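Local structure of RagB/SusD domain protein (Flavobacterium johnsoniae, 5J5U) at residues K283-V287 and V312-A318. The protein binds chitin and, as a SusD homologue, probably captures chitin chains at the outer membrane for uptake by a polysaccharide utilization system. Numbering follows the deposited sequence.
Sequences KTGSV and VGGSNAA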
# COMPACT_ATOMS: atom_id res chain seq x y z
N LYS A 283 -11.87 21.93 10.77
CA LYS A 283 -13.30 21.93 11.06
C LYS A 283 -13.92 23.30 10.73
O LYS A 283 -13.25 24.33 10.88
CB LYS A 283 -13.56 21.59 12.53
CG LYS A 283 -13.05 20.24 12.98
CD LYS A 283 -12.86 20.21 14.50
CE LYS A 283 -14.11 20.66 15.26
NZ LYS A 283 -13.87 20.59 16.72
N THR A 284 -15.18 23.32 10.30
CA THR A 284 -15.86 24.59 10.06
C THR A 284 -16.96 24.79 11.08
O THR A 284 -17.35 25.91 11.38
CB THR A 284 -16.47 24.68 8.66
OG1 THR A 284 -17.46 23.66 8.50
CG2 THR A 284 -15.40 24.56 7.60
N GLY A 285 -17.44 23.68 11.64
CA GLY A 285 -18.44 23.73 12.68
C GLY A 285 -17.84 23.38 14.04
O GLY A 285 -16.78 22.77 14.13
N SER A 286 -18.56 23.76 15.09
CA SER A 286 -18.19 23.41 16.46
C SER A 286 -18.87 22.14 16.89
O SER A 286 -19.98 21.84 16.45
CB SER A 286 -18.59 24.53 17.42
OG SER A 286 -18.42 24.13 18.78
N VAL A 287 -18.22 21.42 17.81
CA VAL A 287 -18.82 20.21 18.37
C VAL A 287 -20.15 20.54 19.05
O VAL A 287 -20.99 19.66 19.24
CB VAL A 287 -17.88 19.54 19.39
CG1 VAL A 287 -16.63 19.01 18.71
CG2 VAL A 287 -17.52 20.50 20.50
N VAL A 312 -20.55 14.18 16.87
CA VAL A 312 -21.19 15.18 17.73
C VAL A 312 -20.87 16.56 17.17
O VAL A 312 -19.70 16.96 17.08
CB VAL A 312 -20.73 15.07 19.21
CG1 VAL A 312 -21.32 16.22 20.05
CG2 VAL A 312 -21.11 13.72 19.79
N GLY A 313 -21.90 17.27 16.72
CA GLY A 313 -21.71 18.51 16.00
C GLY A 313 -21.95 18.37 14.51
O GLY A 313 -21.88 19.34 13.77
N GLY A 314 -22.21 17.15 14.05
CA GLY A 314 -22.42 16.89 12.62
C GLY A 314 -21.10 16.83 11.88
O GLY A 314 -20.04 17.04 12.48
N SER A 315 -21.15 16.60 10.57
CA SER A 315 -19.92 16.38 9.82
C SER A 315 -19.01 17.61 9.75
O SER A 315 -17.80 17.47 9.52
CB SER A 315 -20.23 15.90 8.39
OG SER A 315 -20.97 16.86 7.66
N ASN A 316 -19.56 18.81 9.92
CA ASN A 316 -18.72 20.02 9.92
C ASN A 316 -17.74 20.06 11.08
O ASN A 316 -16.70 20.73 11.01
CB ASN A 316 -19.59 21.28 9.95
CG ASN A 316 -20.25 21.56 8.62
OD1 ASN A 316 -19.75 21.16 7.56
ND2 ASN A 316 -21.39 22.22 8.66
N ALA A 317 -18.09 19.33 12.15
CA ALA A 317 -17.28 19.27 13.36
C ALA A 317 -16.18 18.22 13.26
O ALA A 317 -15.63 17.78 14.27
CB ALA A 317 -18.17 18.99 14.57
N ALA A 318 -15.88 17.80 12.03
CA ALA A 318 -14.73 16.93 11.81
C ALA A 318 -13.88 17.44 10.63
O ALA A 318 -14.41 17.95 9.64
CB ALA A 318 -15.19 15.46 11.57
O HOH W 1 -16.52 21.03 7.44
O HOH W 2 -21.24 22.15 14.11
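V312 begins the second segment with its CG1 3.5 Å from V287 O. G313 follows, its CA also 3.5 Å from V287 O. Its phi of 105° and psi of -4° call for glycine, and a CB here would clash with S286 O and V287 CA. A water between the two loop segments lies 2.7 Å from S286 O and 2.9 Å from G313 O and can donate to either. The chain then turns through G314 and S315, and A317 N donates a hydrogen bond to G314 O at 3.0 Å. This short 3-10 turn presents N316 O, which accepts two hydrogen bonds, from T284 N and G285 N, both 3.1 Å. A second water links T284 OG1 (3.0 Å) to N316 OD1 (3.2 Å). A317 CB packs against V287 CA at 4.0 Å. K283 CG lies 3.7 Å from A318 C, while its NZ forms salt bridges with E296 and E300. The contact joins the two ends of a long loop connecting the paired strands 280-281 and 320-321. Both direct hydrogen bonds run from backbone amides to N316 O, and water adds further links. The two closest CA pairs, G313 with V287 (4.1 Å) and G285 with N316 (4.6 Å), each include a glycine where a CB would clash.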